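Local coordinates for pectate lyase (Bacillus, PDB 3VMV), which probably cleaves polygalacturonate (pectate) by beta-elimination, as a secreted polysaccharide lyase of family 1 built on a parallel beta-helix, at residues I66-H71 with H76-I81; R207-R212 with V216-N221; F260-G263 with W267-G270. One frame throughout, in Å; residues are numbered along the deposited sequence.

Contact 1. Residues I66-H71 with H76-I81; sequences IDVKNH and HEIKNI
N70 turns its carboxamide across the backbone of H76 and E77, and one N-H of that amide provides the direct hydrogen bond between I66-H71 and H76-I81. A chi1 of -169° turns the N70 amide away from its own backbone N and over the neighbouring chain, where ND2 binds E77 O at 3.0 Å. The approach is from above the carbonyl plane, 38° out of it. On the way the amide crosses the foot of the H76 side chain, N70 CG lying 3.6 Å from H76 CB. OD1 takes the backbone N-H of R72, so both ends of the amide are engaged. A water completes the polar seam, accepting from N70 N and donating to H76 O, each at 2.8 Å.

The apolar half lies further inward. V68 and I81 meet tip to tip, V68 CG1 standing 3.9 Å from I81 CD1, while I78 comes at about a right angle to V68. I78 CD1 lies beside the main chain, 3.7 Å from K69 O. L99 packs against V68, and R38 of helix 28-40, which sits at this end of the beta-helix, touches I78 and I81.

Chemically the contact grades from a branched aliphatic core to an amide-and-water rim. The two bonds on N70 fix its amide flip and pin the turn to E77 O, while H76 O is reached through the water.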
loop_
_atom_site.group_PDB
_atom_site.type_symbol
_atom_site.label_atom_id
_atom_site.label_comp_id
_atom_site.label_asym_id
_atom_site.label_seq_id
_atom_site.Cartn_x
_atom_site.Cartn_y
_atom_site.Cartn_z
ATOM N N ILE A 66 -7.092 -11.961 -7.935
ATOM C CA ILE A 66 -6.736 -11.581 -9.297
ATOM C C ILE A 66 -5.223 -11.678 -9.366
ATOM O O ILE A 66 -4.508 -10.931 -8.693
ATOM C CB ILE A 66 -7.207 -10.135 -9.580
ATOM C CG1 ILE A 66 -8.737 -10.047 -9.450
ATOM C CG2 ILE A 66 -6.748 -9.703 -10.980
ATOM C CD1 ILE A 66 -9.508 -10.949 -10.415
ATOM N N ASP A 67 -4.744 -12.641 -10.137
ATOM C CA ASP A 67 -3.359 -13.093 -10.120
ATOM C C ASP A 67 -2.588 -12.377 -11.228
ATOM O O ASP A 67 -2.542 -12.832 -12.384
ATOM C CB ASP A 67 -3.390 -14.619 -10.344
ATOM C CG ASP A 67 -2.208 -15.401 -9.739
ATOM O OD1 ASP A 67 -1.375 -14.864 -9.032
ATOM O OD2 ASP A 67 -2.143 -16.621 -10.022
ATOM N N VAL A 68 -1.927 -11.283 -10.856
ATOM C CA VAL A 68 -1.002 -10.575 -11.771
ATOM C C VAL A 68 0.351 -11.261 -11.710
ATOM O O VAL A 68 1.256 -10.873 -10.970
ATOM C CB VAL A 68 -0.930 -9.059 -11.475
ATOM C CG1 VAL A 68 -0.052 -8.363 -12.536
ATOM C CG2 VAL A 68 -2.337 -8.468 -11.448
ATOM N N LYS A 69 0.447 -12.363 -12.464
ATOM C CA LYS A 69 1.552 -13.297 -12.415
ATOM C C LYS A 69 1.645 -13.885 -13.800
ATOM O O LYS A 69 0.634 -14.122 -14.460
ATOM C CB LYS A 69 1.244 -14.430 -11.420
ATOM C CG LYS A 69 2.422 -15.357 -11.188
ATOM C CD LYS A 69 2.015 -16.564 -10.333
ATOM C CE LYS A 69 1.765 -16.125 -8.882
ATOM N NZ LYS A 69 1.733 -17.326 -8.007
ATOM N N ASN A 70 2.870 -14.139 -14.222
ATOM C CA ASN A 70 3.086 -14.788 -15.490
ATOM C C ASN A 70 2.414 -16.150 -15.469
ATOM O O ASN A 70 2.412 -16.835 -14.449
ATOM C CB ASN A 70 4.598 -14.972 -15.686
ATOM C CG ASN A 70 4.938 -15.400 -17.107
ATOM O OD1 ASN A 70 4.730 -16.541 -17.490
ATOM N ND2 ASN A 70 5.448 -14.467 -17.887
ATOM N N HIS A 71 1.858 -16.563 -16.596
ATOM C CA HIS A 71 1.304 -17.914 -16.677
ATOM C C HIS A 71 2.436 -18.963 -16.465
ATOM O O HIS A 71 2.171 -20.077 -16.055
ATOM C CB HIS A 71 0.526 -18.110 -18.009
ATOM C CG HIS A 71 1.395 -18.514 -19.143
ATOM N ND1 HIS A 71 2.166 -17.615 -19.838
ATOM C CD2 HIS A 71 1.638 -19.728 -19.701
ATOM C CE1 HIS A 71 2.856 -18.251 -20.764
ATOM N NE2 HIS A 71 2.553 -19.536 -20.699
ATOM N N HIS A 76 9.151 -16.211 -13.732
ATOM C CA HIS A 76 9.140 -15.402 -14.944
ATOM C C HIS A 76 8.460 -14.104 -14.597
ATOM O O HIS A 76 7.541 -14.099 -13.785
ATOM C CB HIS A 76 8.334 -16.091 -16.040
ATOM C CG HIS A 76 9.024 -17.275 -16.635
ATOM N ND1 HIS A 76 8.973 -18.526 -16.061
ATOM C CD2 HIS A 76 9.796 -17.397 -17.741
ATOM C CE1 HIS A 76 9.673 -19.373 -16.794
ATOM N NE2 HIS A 76 10.185 -18.713 -17.817
ATOM N N GLU A 77 8.931 -13.020 -15.187
ATOM C CA GLU A 77 8.349 -11.718 -14.931
ATOM C C GLU A 77 7.046 -11.500 -15.695
ATOM O O GLU A 77 6.824 -12.084 -16.775
ATOM C CB GLU A 77 9.365 -10.610 -15.251
ATOM C CG GLU A 77 10.687 -10.794 -14.459
ATOM C CD GLU A 77 11.710 -9.671 -14.653
ATOM O OE1 GLU A 77 11.571 -8.823 -15.558
ATOM O OE2 GLU A 77 12.673 -9.627 -13.873
ATOM N N ILE A 78 6.166 -10.694 -15.110
ATOM C CA ILE A 78 5.050 -10.130 -15.853
ATOM C C ILE A 78 5.210 -8.615 -15.801
ATOM O O ILE A 78 5.597 -8.070 -14.775
ATOM C CB ILE A 78 3.676 -10.598 -15.295
ATOM C CG1 ILE A 78 2.548 -10.070 -16.192
ATOM C CG2 ILE A 78 3.500 -10.211 -13.784
ATOM C CD1 ILE A 78 1.204 -10.690 -15.805
ATOM N N LYS A 79 4.975 -7.937 -16.912
ATOM C CA LYS A 79 5.372 -6.519 -17.022
ATOM C C LYS A 79 4.334 -5.636 -17.670
ATOM O O LYS A 79 3.545 -6.085 -18.467
ATOM C CB LYS A 79 6.641 -6.382 -17.849
ATOM C CG LYS A 79 7.783 -7.277 -17.327
ATOM C CD LYS A 79 9.135 -6.788 -17.824
ATOM C CE LYS A 79 9.467 -7.410 -19.131
ATOM N NZ LYS A 79 9.652 -8.874 -18.966
ATOM N N ASN A 80 4.387 -4.347 -17.350
ATOM C CA ASN A 80 3.743 -3.306 -18.148
ATOM C C ASN A 80 2.206 -3.411 -18.183
ATOM O O ASN A 80 1.590 -3.574 -19.248
ATOM C CB ASN A 80 4.302 -3.290 -19.585
ATOM C CG ASN A 80 5.826 -3.245 -19.622
ATOM O OD1 ASN A 80 6.488 -2.687 -18.749
ATOM N ND2 ASN A 80 6.390 -3.863 -20.669
ATOM N N ILE A 81 1.610 -3.280 -16.998
ATOM C CA ILE A 81 0.158 -3.333 -16.875
ATOM C C ILE A 81 -0.347 -2.155 -16.085
ATOM O O ILE A 81 0.267 -1.796 -15.075
ATOM C CB ILE A 81 -0.226 -4.601 -16.126
ATOM C CG1 ILE A 81 0.110 -5.815 -16.985
ATOM C CG2 ILE A 81 -1.722 -4.587 -15.766
ATOM C CD1 ILE A 81 -0.179 -7.137 -16.288
HETATM O O HOH W 1 5.071 -13.517 -12.600
#

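Contact 2. Residues R207-R212 with V216-N221; sequences RVPLIR and VHMFNN. With SO4 (sulfate ion), chain C.
Inside the parallel beta-helix, strands 210-212 and 215-219 belong to neighbouring walls and face each other across the core, where P209 and I211 meet M218 and V216. The first segment spells the RxPxxR signature of pectate lyases, from R207 to R212. I211 and V216 reach toward each other tip to tip, I211 CG2 to V216 CG2 at 3.8 Å. Two residues earlier, the P209 ring, which follows a cis peptide bond, points CD at M218 SD, 3.5 Å away. The methionine chain bends at its last torsion (chi3 76°), which swings CE back beside the proline, 3.8 Å from V208 O. Y196 and V239 pack round the same cluster.

L210, R207 and R212 extend to the other side of this segment, toward a sulfate probably taken up from the crystallisation liquor. R207 NH2 makes a weak hydrogen bond to sulfate O2 at 3.3 Å, R212 NH2 stands 3.5 Å from O1, and R234 adds a hydrogen bond. R212 is held by D185 through NE and by G182 O through NH1.

R207-R212 thus has two chemistries: an apolar side, P209 and I211, packed on V216 and the M218 thioether in the core, and a cationic side consistent with binding an acidic polysaccharide.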
loop_
_atom_site.group_PDB
_atom_site.type_symbol
_atom_site.label_atom_id
_atom_site.label_comp_id
_atom_site.label_asym_id
_atom_site.label_seq_id
_atom_site.Cartn_x
_atom_site.Cartn_y
_atom_site.Cartn_z
ATOM N N ARG A 207 -0.617 -1.227 12.185
ATOM C CA ARG A 207 0.167 -1.474 10.966
ATOM C C ARG A 207 -0.007 -0.371 9.948
ATOM O O ARG A 207 -0.572 -0.586 8.863
ATOM C CB ARG A 207 -0.177 -2.800 10.291
ATOM C CG ARG A 207 -0.028 -4.054 11.150
ATOM C CD ARG A 207 -0.079 -5.229 10.177
ATOM N NE ARG A 207 0.046 -6.521 10.870
ATOM C CZ ARG A 207 -0.123 -7.693 10.253
ATOM N NH1 ARG A 207 -0.487 -7.739 8.978
ATOM N NH2 ARG A 207 0.028 -8.824 10.957
ATOM N N VAL A 208 0.463 0.826 10.291
ATOM C CA VAL A 208 0.306 1.972 9.377
ATOM C C VAL A 208 1.613 2.670 9.000
ATOM O O VAL A 208 1.774 3.890 9.222
ATOM C CB VAL A 208 -0.750 2.993 9.903
ATOM C CG1 VAL A 208 -1.324 3.804 8.756
ATOM C CG2 VAL A 208 -1.896 2.258 10.611
ATOM N N PRO A 209 2.568 1.924 8.403
ATOM C CA PRO A 209 2.638 0.476 8.161
ATOM C C PRO A 209 3.410 -0.231 9.298
ATOM O O PRO A 209 4.081 0.423 10.128
ATOM C CB PRO A 209 3.471 0.380 6.870
ATOM C CG PRO A 209 4.081 1.810 6.649
ATOM C CD PRO A 209 3.755 2.603 7.876
ATOM N N LEU A 210 3.357 -1.563 9.289
ATOM C CA LEU A 210 4.321 -2.407 9.988
ATOM C C LEU A 210 5.518 -2.521 9.043
ATOM O O LEU A 210 5.366 -3.028 7.928
ATOM C CB LEU A 210 3.722 -3.792 10.285
ATOM C CG LEU A 210 4.524 -4.736 11.175
ATOM C CD1 LEU A 210 3.654 -5.960 11.480
ATOM C CD2 LEU A 210 5.877 -5.181 10.544
ATOM N N ILE A 211 6.667 -1.958 9.444
ATOM C CA ILE A 211 7.822 -1.943 8.546
ATOM C C ILE A 211 8.933 -2.765 9.144
ATOM O O ILE A 211 9.438 -2.434 10.211
ATOM C CB ILE A 211 8.355 -0.492 8.285
ATOM C CG1 ILE A 211 7.234 0.438 7.834
ATOM C CG2 ILE A 211 9.479 -0.510 7.215
ATOM C CD1 ILE A 211 7.653 1.905 7.881
ATOM N N ARG A 212 9.362 -3.809 8.426
ATOM C CA ARG A 212 10.572 -4.553 8.764
ATOM C C ARG A 212 11.672 -4.240 7.763
ATOM O O ARG A 212 11.441 -4.369 6.564
ATOM C CB ARG A 212 10.353 -6.073 8.772
ATOM C CG ARG A 212 9.457 -6.574 9.892
ATOM C CD ARG A 212 9.215 -8.066 9.643
ATOM N NE ARG A 212 8.570 -8.771 10.759
ATOM C CZ ARG A 212 7.260 -9.041 10.796
ATOM N NH1 ARG A 212 6.443 -8.637 9.820
ATOM N NH2 ARG A 212 6.775 -9.711 11.835
ATOM N N VAL A 216 11.828 3.632 3.952
ATOM C CA VAL A 216 10.491 4.104 3.622
ATOM C C VAL A 216 10.405 5.615 3.841
ATOM O O VAL A 216 10.961 6.125 4.814
ATOM C CB VAL A 216 9.473 3.395 4.522
ATOM C CG1 VAL A 216 8.088 3.924 4.298
ATOM C CG2 VAL A 216 9.540 1.887 4.298
ATOM N N HIS A 217 9.741 6.328 2.936
ATOM C CA HIS A 217 9.440 7.752 3.112
ATOM C C HIS A 217 7.931 7.900 3.208
ATOM O O HIS A 217 7.227 7.440 2.316
ATOM C CB HIS A 217 9.997 8.491 1.909
ATOM C CG HIS A 217 9.857 9.989 1.927
ATOM N ND1 HIS A 217 9.868 10.704 0.749
ATOM C CD2 HIS A 217 9.746 10.893 2.926
ATOM C CE1 HIS A 217 9.796 12.000 1.028
ATOM N NE2 HIS A 217 9.704 12.145 2.337
ATOM N N MET A 218 7.449 8.515 4.282
ATOM C CA MET A 218 6.037 8.858 4.409
ATOM C C MET A 218 5.912 10.364 4.530
ATOM O O MET A 218 6.414 10.940 5.519
ATOM C CB MET A 218 5.441 8.208 5.643
ATOM C CG MET A 218 5.694 6.714 5.686
ATOM S SD MET A 218 4.697 5.880 6.956
ATOM C CE MET A 218 3.073 5.819 6.206
ATOM N N PHE A 219 5.310 10.981 3.510
ATOM C CA PHE A 219 5.079 12.425 3.596
ATOM C C PHE A 219 3.677 12.841 3.227
ATOM O O PHE A 219 3.040 12.249 2.346
ATOM C CB PHE A 219 6.142 13.234 2.798
ATOM C CG PHE A 219 6.089 13.060 1.277
ATOM C CD1 PHE A 219 5.442 14.012 0.485
ATOM C CD2 PHE A 219 6.727 11.998 0.653
ATOM C CE1 PHE A 219 5.423 13.930 -0.899
ATOM C CE2 PHE A 219 6.696 11.877 -0.755
ATOM C CZ PHE A 219 6.049 12.851 -1.536
ATOM N N ASN A 220 3.180 13.881 3.910
ATOM C CA ASN A 220 1.916 14.499 3.513
ATOM C C ASN A 220 0.749 13.535 3.576
ATOM O O ASN A 220 -0.207 13.722 2.831
ATOM C CB ASN A 220 1.997 15.130 2.105
ATOM C CG ASN A 220 2.830 16.424 2.076
ATOM O OD1 ASN A 220 3.218 17.028 3.138
ATOM N ND2 ASN A 220 3.122 16.855 0.888
ATOM N N ASN A 221 0.822 12.560 4.481
ATOM C CA ASN A 221 -0.369 11.727 4.763
ATOM C C ASN A 221 -1.182 12.300 5.923
ATOM O O ASN A 221 -0.654 13.110 6.721
ATOM C CB ASN A 221 0.035 10.291 5.112
ATOM C CG ASN A 221 0.921 9.665 4.064
ATOM O OD1 ASN A 221 0.460 9.226 2.995
ATOM N ND2 ASN A 221 2.221 9.626 4.352
HETATM S S SO4 C . 3.076 -8.758 14.560
HETATM O O1 SO4 C . 4.453 -9.303 14.477
HETATM O O2 SO4 C . 2.409 -8.965 13.271
HETATM O O3 SO4 C . 2.353 -9.438 15.635
HETATM O O4 SO4 C . 3.106 -7.308 14.822
#

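Contact 3. Residues F260-G263 with W267-G270; sequences FIKG and WFYG
F260 and F268 form the centre of this contact between the loops that flank the short strand 265-266 of the beta-helix. Their rings cross obliquely, planes at 86°, with F260 CD2 3.7 Å from F268 CE1. The same CE1 points at I261 O, 3.3 Å away and near the plane of the F268 ring. F260 O also lies at that edge, so the ring rim is set against two carbonyl oxygens, a placement that suits its slightly positive C-H groups.

A chi1 of -152° sends F260 CG away from its own N and toward W267 and F268. Toward W267, F260 presents one ring face to the chain. W267 N sits 3.8 Å above the ring plane, offset toward the rim, and W267 O comes within 3.2 Å of F260 CB. Cut back to an alanine, F260 would probably leave a gap beside F268 CE1 and uncover W267 N, so that the F268 ring is freer to turn.

One step outward, Y269 takes F268 CB over the centre of its ring, and the K262 chain crosses Y269 at about a right angle, K262 CE 4.2 Å from Y269 CE1. Both polar ends go to D228, the lysine NZ as a salt bridge and the tyrosine OH as a hydrogen bond. W267 NE1 donates to G270 O at 2.9 Å (N-H...O 156°), closing the turn that carries F268 and Y269.

Further out, T258 OG1 is hydrogen-bonded to both F260 N and W267 O, N232 OD1 takes F268 N, and D255 OD2 takes Y269 N. The W277 ring meets that of F260 nearly perpendicularly. The loops are therefore joined by aromatic packing and C-H to carbonyl approaches, while surrounding side chains satisfy flanking backbone polar groups.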
loop_
_atom_site.group_PDB
_atom_site.type_symbol
_atom_site.label_atom_id
_atom_site.label_comp_id
_atom_site.label_asym_id
_atom_site.label_seq_id
_atom_site.Cartn_x
_atom_site.Cartn_y
_atom_site.Cartn_z
ATOM N N PHE A 260 7.278 0.497 24.482
ATOM C CA PHE A 260 7.231 1.779 23.794
ATOM C C PHE A 260 5.826 2.397 23.920
ATOM O O PHE A 260 4.804 1.694 23.826
ATOM C CB PHE A 260 7.603 1.572 22.313
ATOM C CG PHE A 260 8.223 2.776 21.647
ATOM C CD1 PHE A 260 9.587 2.806 21.385
ATOM C CD2 PHE A 260 7.440 3.850 21.232
ATOM C CE1 PHE A 260 10.175 3.903 20.774
ATOM C CE2 PHE A 260 8.030 4.970 20.631
ATOM C CZ PHE A 260 9.412 4.996 20.415
ATOM N N ILE A 261 5.754 3.702 24.116
ATOM C CA ILE A 261 4.454 4.370 24.159
ATOM C C ILE A 261 3.712 4.235 22.833
ATOM O O ILE A 261 4.226 4.640 21.808
ATOM C CB ILE A 261 4.637 5.877 24.495
ATOM C CG1 ILE A 261 5.176 6.014 25.920
ATOM C CG2 ILE A 261 3.324 6.648 24.296
ATOM C CD1 ILE A 261 5.563 7.432 26.275
ATOM N N LYS A 262 2.494 3.689 22.875
ATOM C CA LYS A 262 1.731 3.450 21.644
ATOM C C LYS A 262 1.244 4.756 21.031
ATOM O O LYS A 262 0.556 5.527 21.678
ATOM C CB LYS A 262 0.553 2.529 21.928
ATOM C CG LYS A 262 0.976 1.079 22.118
ATOM C CD LYS A 262 -0.208 0.253 22.573
ATOM C CE LYS A 262 -0.003 -1.224 22.368
ATOM N NZ LYS A 262 -1.328 -1.844 22.739
ATOM N N GLY A 263 1.643 5.008 19.792
ATOM C CA GLY A 263 1.458 6.334 19.220
ATOM C C GLY A 263 1.713 6.308 17.730
ATOM O O GLY A 263 1.545 5.294 17.059
ATOM N N TRP A 267 8.422 1.403 18.048
ATOM C CA TRP A 267 8.713 -0.010 17.849
ATOM C C TRP A 267 7.751 -0.752 18.760
ATOM O O TRP A 267 7.790 -0.534 19.974
ATOM C CB TRP A 267 10.168 -0.293 18.265
ATOM C CG TRP A 267 10.480 -1.780 18.285
ATOM C CD1 TRP A 267 9.918 -2.733 17.471
ATOM C CD2 TRP A 267 11.415 -2.469 19.128
ATOM N NE1 TRP A 267 10.436 -3.963 17.769
ATOM C CE2 TRP A 267 11.364 -3.833 18.770
ATOM C CE3 TRP A 267 12.279 -2.075 20.149
ATOM C CZ2 TRP A 267 12.135 -4.800 19.411
ATOM C CZ3 TRP A 267 13.051 -3.031 20.776
ATOM C CH2 TRP A 267 12.977 -4.381 20.395
ATOM N N PHE A 268 6.908 -1.597 18.158
ATOM C CA PHE A 268 5.816 -2.262 18.876
ATOM C C PHE A 268 5.715 -3.743 18.525
ATOM O O PHE A 268 6.074 -4.166 17.420
ATOM C CB PHE A 268 4.484 -1.600 18.504
ATOM C CG PHE A 268 4.513 -0.098 18.580
ATOM C CD1 PHE A 268 4.618 0.542 19.815
ATOM C CD2 PHE A 268 4.448 0.663 17.435
ATOM C CE1 PHE A 268 4.619 1.944 19.868
ATOM C CE2 PHE A 268 4.456 2.064 17.499
ATOM C CZ PHE A 268 4.552 2.687 18.703
ATOM N N TYR A 269 5.222 -4.512 19.500
ATOM C CA TYR A 269 4.635 -5.864 19.292
ATOM C C TYR A 269 5.634 -7.004 19.141
ATOM O O TYR A 269 5.398 -8.096 19.649
ATOM C CB TYR A 269 3.702 -5.944 18.065
ATOM C CG TYR A 269 2.616 -4.880 17.995
ATOM C CD1 TYR A 269 1.878 -4.518 19.108
ATOM C CD2 TYR A 269 2.341 -4.269 16.791
ATOM C CE1 TYR A 269 0.879 -3.541 19.016
ATOM C CE2 TYR A 269 1.364 -3.285 16.680
ATOM C CZ TYR A 269 0.631 -2.935 17.790
ATOM O OH TYR A 269 -0.369 -1.981 17.670
ATOM N N GLY A 270 6.717 -6.794 18.414
ATOM C CA GLY A 270 7.613 -7.902 18.143
ATOM C C GLY A 270 8.791 -7.572 17.250
ATOM O O GLY A 270 9.068 -6.400 16.996
#

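From the N terminus, the chain passes helix 28-40 and reaches contact 1, where the four-residue turn after H71 is closed and strand 66-68 is joined to the start of strand 78-85. Several coils later contact 2 closes the short bend between strands 210-212 and 215-219, on the other side of the chain's centre, about 26 Å away between contact centres. Contact 3 follows, bringing together the loops before and after strand 265-266. The three run in series, none nested or crossed. Contacts 2 and 3 are neighbours, nearest atoms about 5 Å apart but not touching, and strand 231-234, pairing with both 210-212 and 265-266, lies between them.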